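Local structure of prolyl oligopeptidase (Novosphingobium capsulatum, 1YR2) at residues A86-Q91 and Q710-H715; V150-N155 and R175-S180; V191-V196 and D220-S225; T310-D315 and S351-D356; L651-D656 and I703-D708. The protein is a serine peptidase of the S9A family that probably hydrolyses oligopeptides after proline and, less readily, after alanine. All coordinates share one frame; numbering follows the deposited sequence.

Interaction 1. Residues A86-Q91 and Q710-H715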
# COMPACT_ATOMS: atom_id res chain seq x y z
N ALA A 86 -28.89 -1.87 12.46
CA ALA A 86 -28.42 -3.16 12.99
C ALA A 86 -29.54 -4.22 12.90
O ALA A 86 -29.28 -5.36 12.54
CB ALA A 86 -27.92 -3.01 14.39
N ALA A 87 -30.77 -3.80 13.20
CA ALA A 87 -31.97 -4.62 13.07
C ALA A 87 -32.23 -5.11 11.66
O ALA A 87 -32.68 -6.24 11.47
CB ALA A 87 -33.21 -3.86 13.60
N TYR A 88 -31.97 -4.26 10.66
CA TYR A 88 -32.10 -4.66 9.27
C TYR A 88 -30.99 -5.66 8.87
O TYR A 88 -31.25 -6.67 8.25
CB TYR A 88 -32.08 -3.45 8.35
CG TYR A 88 -32.23 -3.81 6.90
CD1 TYR A 88 -33.51 -3.95 6.33
CD2 TYR A 88 -31.13 -4.03 6.09
CE1 TYR A 88 -33.65 -4.30 5.00
CE2 TYR A 88 -31.27 -4.41 4.78
CZ TYR A 88 -32.51 -4.55 4.23
OH TYR A 88 -32.63 -4.93 2.92
N LEU A 89 -29.74 -5.33 9.20
CA LEU A 89 -28.60 -6.09 8.73
C LEU A 89 -28.57 -7.51 9.29
O LEU A 89 -28.10 -8.43 8.60
CB LEU A 89 -27.28 -5.37 9.01
CG LEU A 89 -27.05 -4.07 8.27
CD1 LEU A 89 -25.76 -3.35 8.74
CD2 LEU A 89 -27.06 -4.24 6.71
N LYS A 90 -29.08 -7.68 10.52
CA LYS A 90 -29.13 -8.97 11.23
C LYS A 90 -30.06 -9.94 10.50
O LYS A 90 -29.95 -11.15 10.70
CB LYS A 90 -29.63 -8.78 12.69
CG LYS A 90 -28.90 -9.66 13.76
CD LYS A 90 -29.11 -9.16 15.25
CE LYS A 90 -28.25 -7.89 15.56
NZ LYS A 90 -28.86 -6.92 16.58
N GLN A 91 -30.96 -9.41 9.68
CA GLN A 91 -31.91 -10.19 8.88
C GLN A 91 -31.33 -10.74 7.56
O GLN A 91 -31.94 -11.58 6.91
CB GLN A 91 -33.09 -9.28 8.54
CG GLN A 91 -34.46 -9.69 8.96
CD GLN A 91 -35.42 -8.49 9.01
OE1 GLN A 91 -36.39 -8.43 8.25
NE2 GLN A 91 -35.12 -7.52 9.88
N GLN A 710 -20.86 -6.36 2.80
CA GLN A 710 -20.94 -7.29 1.70
C GLN A 710 -22.26 -8.07 1.65
O GLN A 710 -22.74 -8.41 0.58
CB GLN A 710 -19.71 -8.18 1.64
CG GLN A 710 -18.48 -7.42 1.17
CD GLN A 710 -17.27 -8.30 0.93
OE1 GLN A 710 -17.37 -9.55 0.94
NE2 GLN A 710 -16.13 -7.67 0.67
N ALA A 711 -22.82 -8.40 2.79
CA ALA A 711 -24.14 -9.05 2.81
C ALA A 711 -25.18 -8.12 2.18
O ALA A 711 -26.04 -8.57 1.41
CB ALA A 711 -24.53 -9.36 4.24
N PHE A 712 -25.13 -6.83 2.52
CA PHE A 712 -26.05 -5.81 1.94
C PHE A 712 -25.85 -5.75 0.43
O PHE A 712 -26.78 -5.89 -0.36
CB PHE A 712 -25.79 -4.48 2.62
CG PHE A 712 -26.72 -3.37 2.23
CD1 PHE A 712 -26.40 -2.51 1.20
CD2 PHE A 712 -27.84 -3.12 2.98
CE1 PHE A 712 -27.26 -1.45 0.90
CE2 PHE A 712 -28.71 -2.05 2.69
CZ PHE A 712 -28.42 -1.24 1.67
N LEU A 713 -24.62 -5.54 -0.00
CA LEU A 713 -24.34 -5.49 -1.45
C LEU A 713 -24.71 -6.80 -2.17
O LEU A 713 -25.23 -6.77 -3.30
CB LEU A 713 -22.86 -5.16 -1.71
CG LEU A 713 -22.35 -3.85 -1.09
CD1 LEU A 713 -20.86 -3.61 -1.46
CD2 LEU A 713 -23.21 -2.66 -1.53
N ALA A 714 -24.41 -7.95 -1.56
CA ALA A 714 -24.81 -9.24 -2.14
C ALA A 714 -26.31 -9.40 -2.30
O ALA A 714 -26.78 -9.89 -3.29
CB ALA A 714 -24.31 -10.40 -1.27
N HIS A 715 -27.03 -9.01 -1.27
CA HIS A 715 -28.50 -9.14 -1.25
C HIS A 715 -29.09 -8.37 -2.44
O HIS A 715 -29.89 -8.91 -3.20
CB HIS A 715 -29.03 -8.59 0.05
CG HIS A 715 -30.51 -8.78 0.22
ND1 HIS A 715 -31.07 -10.02 0.40
CD2 HIS A 715 -31.53 -7.89 0.21
CE1 HIS A 715 -32.39 -9.89 0.51
NE2 HIS A 715 -32.69 -8.61 0.40
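Tyr88 and Phe712 both set CG opposite the backbone N, with chi1 of -179° and -175°, and so send their rings into the space between two helices. The two side chains cross at about a right angle. They meet at one corner of each ring, with Tyr88 CE2 4.1 Å from both CE2 and CD2 of Phe712. Leu89 comes in next to this pair, and its methyl CD2 lies 4.0 Å from Phe712 CD2. Tyr88 CE2 and Leu89 CD2 come from opposite sides of the Phe712 ring plane, both obliquely. The third meeting is looser: the hydroxyl OH of Tyr88 lies 4.2 Å from CD2 of His715, one helical turn beyond Phe712. The other end of that imidazole is held elsewhere, since ND1 is hydrogen-bonded to Glu94. Tyr88 also touches Phe716 and Pro682. The contact packs helix 72-89, from the N-terminal part of the chain, on helix 699-717 of the alpha/beta-hydrolase domain. No hydrogen bond crosses between 86-91 and 710-715. Cohesion here rests on apolar contact between two rings and a leucine, with the polar tyrosine and histidine groups toward the more exposed side.

Interaction 2. Residues V150-N155 and R175-S180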
# COMPACT_ATOMS: atom_id res chain seq x y z
N VAL A 150 15.11 -21.01 15.16
CA VAL A 150 14.86 -19.68 15.68
C VAL A 150 16.15 -19.06 16.18
O VAL A 150 16.76 -19.52 17.14
CB VAL A 150 13.83 -19.70 16.79
CG1 VAL A 150 13.65 -18.31 17.39
CG2 VAL A 150 12.51 -20.29 16.24
N LEU A 151 16.56 -18.01 15.51
CA LEU A 151 17.73 -17.23 15.85
C LEU A 151 17.38 -16.07 16.77
O LEU A 151 18.07 -15.88 17.75
CB LEU A 151 18.41 -16.74 14.57
CG LEU A 151 19.76 -16.04 14.78
CD1 LEU A 151 20.79 -16.92 15.54
CD2 LEU A 151 20.32 -15.61 13.43
N LEU A 152 16.34 -15.29 16.44
CA LEU A 152 15.75 -14.35 17.39
C LEU A 152 14.25 -14.55 17.50
O LEU A 152 13.57 -14.77 16.50
CB LEU A 152 16.01 -12.90 16.98
CG LEU A 152 17.45 -12.46 16.69
CD1 LEU A 152 17.44 -11.11 15.99
CD2 LEU A 152 18.20 -12.42 18.00
N ASP A 153 13.72 -14.51 18.73
CA ASP A 153 12.29 -14.46 18.93
C ASP A 153 11.90 -13.26 19.79
O ASP A 153 11.84 -13.34 21.01
CB ASP A 153 11.77 -15.73 19.57
CG ASP A 153 10.25 -15.79 19.53
OD1 ASP A 153 9.60 -14.73 19.31
OD2 ASP A 153 9.62 -16.85 19.64
N PRO A 154 11.59 -12.15 19.14
CA PRO A 154 11.32 -10.91 19.87
C PRO A 154 10.10 -10.98 20.79
O PRO A 154 10.06 -10.23 21.77
CB PRO A 154 11.12 -9.90 18.76
CG PRO A 154 11.67 -10.53 17.55
CD PRO A 154 11.51 -11.98 17.69
N ASN A 155 9.18 -11.91 20.53
CA ASN A 155 8.02 -12.12 21.37
C ASN A 155 8.40 -12.60 22.78
O ASN A 155 7.63 -12.40 23.70
CB ASN A 155 7.03 -13.11 20.71
CG ASN A 155 6.66 -12.72 19.31
OD1 ASN A 155 5.96 -11.73 19.10
ND2 ASN A 155 7.15 -13.47 18.33
N ARG A 175 28.48 -15.54 9.85
CA ARG A 175 28.78 -16.15 11.14
C ARG A 175 28.31 -15.33 12.34
O ARG A 175 28.14 -15.89 13.44
CB ARG A 175 30.27 -16.50 11.27
CG ARG A 175 30.79 -17.53 10.25
CD ARG A 175 32.23 -17.96 10.54
NE ARG A 175 32.27 -18.63 11.85
CZ ARG A 175 31.98 -19.92 12.05
NH1 ARG A 175 31.69 -20.71 11.05
NH2 ARG A 175 32.00 -20.42 13.29
N LEU A 176 28.03 -14.04 12.13
CA LEU A 176 27.50 -13.15 13.19
C LEU A 176 26.31 -12.38 12.67
O LEU A 176 26.17 -12.20 11.45
CB LEU A 176 28.55 -12.12 13.60
CG LEU A 176 29.81 -12.68 14.21
CD1 LEU A 176 30.84 -11.55 14.30
CD2 LEU A 176 29.51 -13.29 15.62
N LEU A 177 25.42 -12.01 13.57
CA LEU A 177 24.25 -11.24 13.20
C LEU A 177 24.11 -10.07 14.15
O LEU A 177 24.22 -10.20 15.37
CB LEU A 177 23.02 -12.13 13.20
CG LEU A 177 21.76 -11.41 12.74
CD1 LEU A 177 21.30 -11.96 11.47
CD2 LEU A 177 20.73 -11.47 13.82
N ALA A 178 23.90 -8.91 13.56
CA ALA A 178 23.71 -7.68 14.27
C ALA A 178 22.25 -7.37 14.19
O ALA A 178 21.62 -7.58 13.14
CB ALA A 178 24.53 -6.54 13.65
N TYR A 179 21.69 -6.84 15.29
CA TYR A 179 20.33 -6.42 15.26
C TYR A 179 20.04 -5.22 16.12
O TYR A 179 20.75 -5.00 17.08
CB TYR A 179 19.40 -7.60 15.59
CG TYR A 179 19.57 -8.15 16.93
CD1 TYR A 179 20.63 -9.02 17.22
CD2 TYR A 179 18.66 -7.88 17.92
CE1 TYR A 179 20.77 -9.56 18.49
CE2 TYR A 179 18.82 -8.39 19.18
CZ TYR A 179 19.85 -9.25 19.44
OH TYR A 179 20.00 -9.78 20.70
N SER A 180 19.02 -4.47 15.73
CA SER A 180 18.61 -3.23 16.38
C SER A 180 17.33 -3.45 17.20
O SER A 180 16.34 -3.98 16.65
CB SER A 180 18.28 -2.26 15.28
OG SER A 180 18.20 -1.02 15.81
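Leu151 and Leu152 lie where the chain turns a corner, next to a strand of another sheet that carries Leu177 and Tyr179. Both leucines face Leu135 in a classic beta bulge, at the end of strand 149-152. The backbones stay well apart, 9.4 Å between Leu152 CA and Tyr179 CA, and no hydrogen bond joins them. Past the bulge, Asp153 forms an Asx turn: its OD1 accepts from Asn155 N at 3.1 Å and also from Asn155 ND2. The side chains fill the gap. Leu152 crosses the Tyr179 ring obliquely. Its methyl CD1 sits over one face in a CH-pi contact, 4.0 Å from the ring centroid and 19° off the normal. The other methyl, CD2, reaches the hydroxyl end and is 3.9 Å from CZ of Tyr179. The tyrosine has CG between its backbone N and carbonyl carbon, chi1 63°, which turns one face of the ring to this leucine. Leu177 CD2 touches both neighbours, at 4.0 Å from Leu152 CD1 and 4.2 Å from Leu151 CD2. A serine in place of Tyr179 would probably leave both methyls of Leu152 without the ring they rest on and open a gap between the sheets. Successive propeller blades thus meet here through buried, wholly apolar side-chain packing.

Interaction 3. Residues V191-V196 and D220-S225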
# COMPACT_ATOMS: atom_id res chain seq x y z
N VAL A 191 22.03 -1.55 19.49
CA VAL A 191 22.45 -2.60 18.57
C VAL A 191 23.14 -3.71 19.32
O VAL A 191 23.99 -3.45 20.11
CB VAL A 191 23.35 -2.06 17.49
CG1 VAL A 191 23.82 -3.18 16.58
CG2 VAL A 191 22.59 -0.99 16.65
N LYS A 192 22.72 -4.94 19.11
CA LYS A 192 23.22 -6.12 19.83
C LYS A 192 23.68 -7.12 18.75
O LYS A 192 23.41 -6.95 17.56
CB LYS A 192 22.11 -6.75 20.65
CG LYS A 192 21.66 -5.90 21.80
CD LYS A 192 20.61 -6.57 22.64
CE LYS A 192 19.99 -5.55 23.57
NZ LYS A 192 19.12 -6.16 24.60
N PHE A 193 24.33 -8.17 19.18
CA PHE A 193 24.89 -9.14 18.27
C PHE A 193 24.64 -10.56 18.83
O PHE A 193 24.69 -10.80 20.04
CB PHE A 193 26.41 -8.90 18.10
CG PHE A 193 26.79 -7.53 17.58
CD1 PHE A 193 26.89 -6.43 18.43
CD2 PHE A 193 27.07 -7.34 16.21
CE1 PHE A 193 27.22 -5.19 17.94
CE2 PHE A 193 27.45 -6.12 15.72
CZ PHE A 193 27.52 -5.03 16.56
N VAL A 194 24.44 -11.51 17.92
CA VAL A 194 24.35 -12.91 18.27
C VAL A 194 25.30 -13.71 17.35
O VAL A 194 25.56 -13.33 16.20
CB VAL A 194 22.88 -13.36 18.16
CG1 VAL A 194 22.37 -13.27 16.74
CG2 VAL A 194 22.67 -14.72 18.66
N GLY A 195 25.90 -14.76 17.91
CA GLY A 195 26.65 -15.73 17.13
C GLY A 195 25.66 -16.67 16.48
O GLY A 195 24.73 -17.19 17.10
N VAL A 196 25.83 -16.89 15.21
CA VAL A 196 24.82 -17.60 14.47
C VAL A 196 24.84 -19.10 14.75
O VAL A 196 23.77 -19.72 14.87
CB VAL A 196 24.96 -17.31 12.97
CG1 VAL A 196 24.04 -18.16 12.18
CG2 VAL A 196 24.66 -15.81 12.68
N ASP A 220 33.79 -8.60 10.94
CA ASP A 220 34.06 -8.26 12.34
C ASP A 220 34.03 -6.79 12.64
O ASP A 220 34.67 -6.35 13.60
CB ASP A 220 35.43 -8.79 12.75
CG ASP A 220 36.53 -8.26 11.87
OD1 ASP A 220 36.28 -7.31 11.08
OD2 ASP A 220 37.68 -8.72 11.88
N ALA A 221 33.31 -6.01 11.82
CA ALA A 221 33.11 -4.60 12.12
C ALA A 221 31.81 -4.15 11.47
O ALA A 221 31.43 -4.67 10.42
CB ALA A 221 34.27 -3.74 11.62
N LEU A 222 31.19 -3.15 12.08
CA LEU A 222 29.85 -2.69 11.71
C LEU A 222 29.82 -1.16 11.68
O LEU A 222 30.23 -0.52 12.65
CB LEU A 222 28.84 -3.17 12.76
CG LEU A 222 27.39 -2.92 12.34
CD1 LEU A 222 26.86 -4.01 11.44
CD2 LEU A 222 26.48 -2.76 13.51
N LEU A 223 29.38 -0.60 10.56
CA LEU A 223 29.09 0.83 10.45
C LEU A 223 27.66 1.13 10.87
O LEU A 223 26.72 0.41 10.51
CB LEU A 223 29.23 1.30 9.00
CG LEU A 223 30.63 1.31 8.42
CD1 LEU A 223 30.57 1.34 6.90
CD2 LEU A 223 31.41 2.48 8.91
N TYR A 224 27.50 2.22 11.61
CA TYR A 224 26.22 2.63 12.14
C TYR A 224 26.22 4.14 12.34
O TYR A 224 27.25 4.80 12.29
CB TYR A 224 25.94 1.90 13.47
CG TYR A 224 26.84 2.31 14.63
CD1 TYR A 224 28.13 1.77 14.79
CD2 TYR A 224 26.41 3.23 15.58
CE1 TYR A 224 28.94 2.17 15.82
CE2 TYR A 224 27.24 3.65 16.61
CZ TYR A 224 28.49 3.07 16.76
OH TYR A 224 29.27 3.45 17.82
N SER A 225 25.04 4.70 12.53
CA SER A 225 24.90 6.11 12.81
C SER A 225 24.34 6.32 14.21
O SER A 225 23.55 5.52 14.70
CB SER A 225 23.97 6.75 11.78
OG SER A 225 24.48 6.54 10.46
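The ring of Phe193 meets Leu222 at its far end, where CZ is 3.9 Å from the methyl CD2. The approach is oblique to the ring. Ala178, Asp204 and Leu250 also touch Phe193, so the phenyl group is buried among neighbours from its own sheet and beyond. The second ring, that of Tyr224, has the carbonyl oxygen of Leu222 at its edge and in its plane. This oxygen is 3.8 Å from Tyr224 CD1. Tyr224 itself points toward strand 191-195 but makes no close contact with it. The same methyl of Leu222 also reaches Val191, with CD2 4.1 Å from CG1. Leu222 thus puts one branch between two residues that lie two apart on the facing strand. Its CG stands opposite the backbone N, chi1 -171°, which carries the branch across. The fold is a beta-propeller of four-stranded antiparallel sheets. Strand 188-195 is the third strand of one blade, and strand 221-226 is the second of the next. The contact is a face-to-face packing of neighbouring blades, and no hydrogen bond crosses it. Val191 CG1, opposite its own backbone N at chi1 177°, is the branch that meets the leucine. At the far end of the Tyr224 ring, the hydroxyl OH is hydrogen-bonded to Asp257 and Gln254.

Interaction 4. Residues T310-D315 and S351-D356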
# COMPACT_ATOMS: atom_id res chain seq x y z
N THR A 310 35.12 10.94 0.37
CA THR A 310 35.02 12.03 -0.62
C THR A 310 33.62 12.18 -1.12
O THR A 310 32.86 11.24 -1.17
CB THR A 310 35.87 11.78 -1.84
OG1 THR A 310 35.69 10.43 -2.25
CG2 THR A 310 37.37 11.96 -1.55
N ALA A 311 33.30 13.39 -1.54
CA ALA A 311 31.97 13.71 -2.00
C ALA A 311 31.82 13.25 -3.42
O ALA A 311 32.62 13.60 -4.26
CB ALA A 311 31.78 15.23 -1.94
N LEU A 312 30.79 12.46 -3.71
CA LEU A 312 30.51 12.09 -5.11
C LEU A 312 29.40 12.98 -5.67
O LEU A 312 29.48 13.43 -6.77
CB LEU A 312 30.07 10.64 -5.13
CG LEU A 312 30.47 9.60 -6.17
CD1 LEU A 312 29.37 8.58 -6.34
CD2 LEU A 312 30.99 10.16 -7.49
N ILE A 313 28.33 13.16 -4.91
CA ILE A 313 27.23 14.07 -5.25
C ILE A 313 27.18 15.05 -4.07
O ILE A 313 26.66 14.72 -3.03
CB ILE A 313 25.88 13.29 -5.34
CG1 ILE A 313 25.91 12.21 -6.42
CG2 ILE A 313 24.67 14.26 -5.49
CD1 ILE A 313 26.09 12.70 -7.85
N PRO A 314 27.83 16.19 -4.19
CA PRO A 314 28.00 17.07 -3.02
C PRO A 314 26.80 17.94 -2.63
O PRO A 314 26.77 18.45 -1.49
CB PRO A 314 29.19 17.97 -3.42
CG PRO A 314 29.27 17.91 -4.90
CD PRO A 314 28.59 16.65 -5.35
N ASP A 315 25.86 18.16 -3.52
CA ASP A 315 24.76 19.09 -3.25
C ASP A 315 23.43 18.34 -3.15
O ASP A 315 23.27 17.25 -3.70
CB ASP A 315 24.66 20.19 -4.31
CG ASP A 315 25.95 20.95 -4.48
OD1 ASP A 315 26.51 21.44 -3.46
OD2 ASP A 315 26.50 21.11 -5.61
N SER A 351 41.01 8.44 -12.00
CA SER A 351 41.33 9.53 -11.08
C SER A 351 40.11 10.37 -10.72
O SER A 351 40.07 10.89 -9.65
CB SER A 351 42.47 10.43 -11.61
OG SER A 351 42.27 10.75 -12.99
N THR A 352 39.14 10.51 -11.64
CA THR A 352 37.88 11.24 -11.42
C THR A 352 36.68 10.26 -11.63
O THR A 352 36.72 9.44 -12.55
CB THR A 352 37.71 12.35 -12.47
OG1 THR A 352 38.96 12.97 -12.79
CG2 THR A 352 36.89 13.51 -11.95
N PRO A 353 35.65 10.32 -10.80
CA PRO A 353 34.45 9.50 -11.03
C PRO A 353 33.87 9.73 -12.44
O PRO A 353 33.87 10.88 -12.92
CB PRO A 353 33.48 9.99 -9.95
CG PRO A 353 34.35 10.49 -8.83
CD PRO A 353 35.48 11.14 -9.58
N ARG A 354 33.45 8.65 -13.10
CA ARG A 354 32.78 8.72 -14.40
C ARG A 354 31.34 8.27 -14.24
O ARG A 354 31.11 7.18 -13.69
CB ARG A 354 33.47 7.76 -15.39
CG ARG A 354 32.96 7.92 -16.84
CD ARG A 354 33.70 7.07 -17.88
NE ARG A 354 33.39 7.53 -19.27
CZ ARG A 354 33.74 6.89 -20.41
NH1 ARG A 354 34.41 5.73 -20.38
NH2 ARG A 354 33.41 7.41 -21.60
N PHE A 355 30.39 9.09 -14.72
CA PHE A 355 28.95 8.79 -14.58
C PHE A 355 28.45 8.33 -15.94
O PHE A 355 28.77 8.96 -16.95
CB PHE A 355 28.15 10.04 -14.15
CG PHE A 355 28.47 10.49 -12.74
CD1 PHE A 355 29.59 11.24 -12.49
CD2 PHE A 355 27.69 10.09 -11.67
CE1 PHE A 355 29.90 11.62 -11.20
CE2 PHE A 355 27.98 10.51 -10.37
CZ PHE A 355 29.09 11.25 -10.14
N ASP A 356 27.73 7.22 -15.97
CA ASP A 356 27.14 6.71 -17.21
C ASP A 356 25.68 6.33 -16.90
O ASP A 356 25.44 5.56 -16.01
CB ASP A 356 27.88 5.48 -17.76
CG ASP A 356 29.28 5.80 -18.27
OD1 ASP A 356 29.42 6.62 -19.20
OD2 ASP A 356 30.32 5.25 -17.82
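Leu312 drives one methyl, CD2, into the corner between Pro353 and Phe355, and this is the tight part of the contact. CD2 lies 3.4 Å from Phe355 CZ and 3.5 Å from Pro353 CB. Both are short for carbon atoms. The chi1 of Leu312, -140°, is off the usual staggered positions, so the methyl may be somewhat strained or imprecisely placed. The side chain of Leu312 runs antiparallel to those of Pro353 and Phe355, passing beside them. The other part is looser. Ile313 meets the same phenyl ring obliquely, with CD1 3.8 Å from Phe355 CE2. Ile313 is only partly buried, and Phe355 remains largely exposed to solvent. The ring of Phe355 also touches Val344 and Val346 of the neighbouring strand. Leu312 is the one buried residue of the four. No hydrogen bond crosses between 310-315 and 351-356. On its own sheet, Leu312 forms a classic beta bulge with Ile313, both facing Val296, just where the chain turns a corner. Strands 305-311 and 354-357 are each the fourth strand of their sheets, so the contact joins the outer edges of two consecutive blades of the beta-propeller.

Interaction 5. Residues L651-D656 and I703-D708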
# COMPACT_ATOMS: atom_id res chain seq x y z
N LEU A 651 -25.75 1.80 1.82
CA LEU A 651 -25.34 1.60 3.21
C LEU A 651 -24.14 2.51 3.41
O LEU A 651 -23.00 2.19 3.00
CB LEU A 651 -24.99 0.14 3.48
CG LEU A 651 -24.59 -0.27 4.89
CD1 LEU A 651 -25.71 0.04 5.84
CD2 LEU A 651 -24.20 -1.74 4.90
N VAL A 652 -24.42 3.65 4.01
CA VAL A 652 -23.41 4.60 4.44
C VAL A 652 -22.69 4.05 5.70
O VAL A 652 -23.33 3.53 6.62
CB VAL A 652 -24.06 5.94 4.74
CG1 VAL A 652 -23.02 6.98 5.16
CG2 VAL A 652 -24.97 6.37 3.55
N THR A 653 -21.37 4.11 5.75
CA THR A 653 -20.67 3.64 6.98
C THR A 653 -19.73 4.68 7.51
O THR A 653 -19.05 5.39 6.74
CB THR A 653 -19.87 2.34 6.74
OG1 THR A 653 -18.88 2.60 5.75
CG2 THR A 653 -20.73 1.22 6.15
N THR A 654 -19.69 4.79 8.83
CA THR A 654 -18.74 5.70 9.50
C THR A 654 -18.77 5.36 10.98
O THR A 654 -19.71 4.73 11.43
CB THR A 654 -19.14 7.20 9.31
OG1 THR A 654 -18.31 8.05 10.10
CG2 THR A 654 -20.55 7.50 9.86
N ALA A 655 -17.72 5.74 11.72
CA ALA A 655 -17.79 5.73 13.18
C ALA A 655 -18.47 7.02 13.61
O ALA A 655 -18.67 7.92 12.78
CB ALA A 655 -16.40 5.63 13.80
N ASP A 656 -18.86 7.09 14.87
CA ASP A 656 -19.64 8.22 15.37
C ASP A 656 -18.76 9.43 15.68
O ASP A 656 -19.27 10.56 15.75
CB ASP A 656 -20.50 7.83 16.59
CG ASP A 656 -19.68 7.43 17.79
OD1 ASP A 656 -18.54 6.94 17.65
OD2 ASP A 656 -20.14 7.55 18.94
N ILE A 703 -13.92 -7.01 10.42
CA ILE A 703 -14.58 -8.21 9.89
C ILE A 703 -16.12 -8.07 9.94
O ILE A 703 -16.81 -8.45 8.98
CB ILE A 703 -14.18 -9.46 10.69
CG1 ILE A 703 -12.71 -9.82 10.44
CG2 ILE A 703 -15.02 -10.64 10.28
CD1 ILE A 703 -12.16 -10.85 11.40
N GLU A 704 -16.64 -7.56 11.05
CA GLU A 704 -18.08 -7.40 11.23
C GLU A 704 -18.59 -6.38 10.22
O GLU A 704 -19.65 -6.58 9.63
CB GLU A 704 -18.41 -6.96 12.66
CG GLU A 704 -18.11 -8.03 13.74
CD GLU A 704 -18.22 -7.53 15.19
OE1 GLU A 704 -18.10 -6.29 15.46
OE2 GLU A 704 -18.41 -8.39 16.10
N GLU A 705 -17.86 -5.28 10.04
CA GLU A 705 -18.29 -4.22 9.11
C GLU A 705 -18.32 -4.75 7.67
O GLU A 705 -19.28 -4.56 6.95
CB GLU A 705 -17.36 -3.00 9.15
CG GLU A 705 -17.89 -1.86 8.28
CD GLU A 705 -17.06 -0.58 8.38
OE1 GLU A 705 -16.64 -0.20 9.51
OE2 GLU A 705 -16.84 0.09 7.35
N THR A 706 -17.26 -5.46 7.29
CA THR A 706 -17.12 -6.02 5.97
C THR A 706 -18.24 -7.04 5.70
O THR A 706 -18.84 -7.04 4.65
CB THR A 706 -15.78 -6.72 5.85
OG1 THR A 706 -14.72 -5.74 5.95
CG2 THR A 706 -15.65 -7.34 4.45
N ALA A 707 -18.51 -7.90 6.66
CA ALA A 707 -19.56 -8.88 6.49
C ALA A 707 -20.94 -8.20 6.28
O ALA A 707 -21.70 -8.64 5.46
CB ALA A 707 -19.63 -9.80 7.70
N ASP A 708 -21.23 -7.18 7.07
CA ASP A 708 -22.47 -6.39 6.95
C ASP A 708 -22.58 -5.73 5.57
O ASP A 708 -23.58 -5.84 4.88
CB ASP A 708 -22.47 -5.26 7.98
CG ASP A 708 -22.91 -5.71 9.38
OD1 ASP A 708 -23.39 -6.88 9.57
OD2 ASP A 708 -22.83 -4.94 10.38
O HOH W 1 -16.57 2.76 7.32
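Thr653 and Glu705 come together where strand 649-654 runs past helix 699-717, with their CA atoms 8.5 Å apart. The two side chains do not bond directly: Thr653 OG1 is 3.6 Å from Glu705 OE2. A water closes the gap. It donates to Glu705 OE2 at 2.7 Å and is hydrogen-bonded to Thr653 OG1 at 2.8 Å. Glu705 reaches across with an extended chain, its CG opposite the backbone N (chi1 -175°). Thr653 answers with OG1 between its backbone N and carbonyl carbon, chi1 62°. Two residues earlier in the strand, Leu651 meets the helix backbone, its methyl CD2 lying 4.1 Å from the carbonyl oxygen O of Asp708. The carboxylate of Asp708 is engaged elsewhere, in salt bridges to Arg95 and Arg686. The other oxygen of Glu705, OE1, makes a long, weak ion pair with Arg686 and lies close to Glu688. This carboxylate may therefore feel opposing charges, while its OE2 end is tied to the strand through water. Strand 649-654 is one of the parallel strands of the mixed central sheet, and the helix follows the last strand, 683-687. A helix laid on a mostly parallel sheet in this way belongs to the alpha/beta-hydrolase fold of the peptidase domain.

How the interactions relate
Interactions 1 and 5 both use helix 699-717 of the hydrolase domain, and their centres are about 10 Å apart. Phe712 and Leu89 of interaction 1 touch Leu651 of interaction 5. Interactions 2, 3 and 4 lie in the propeller. The first two are about 11 Å apart between centres and share one sheet, where strands 176-183 and 188-195 are hydrogen-bonded neighbours. Interaction 4 stands apart, with no touch to the others. Interactions 2 and 3 are fully buried and apolar. Interactions 1 and 4 are also apolar but lie partly at the surface. Interaction 5 is a buried contact too, yet it alone relies on a bridging water and a carboxylate.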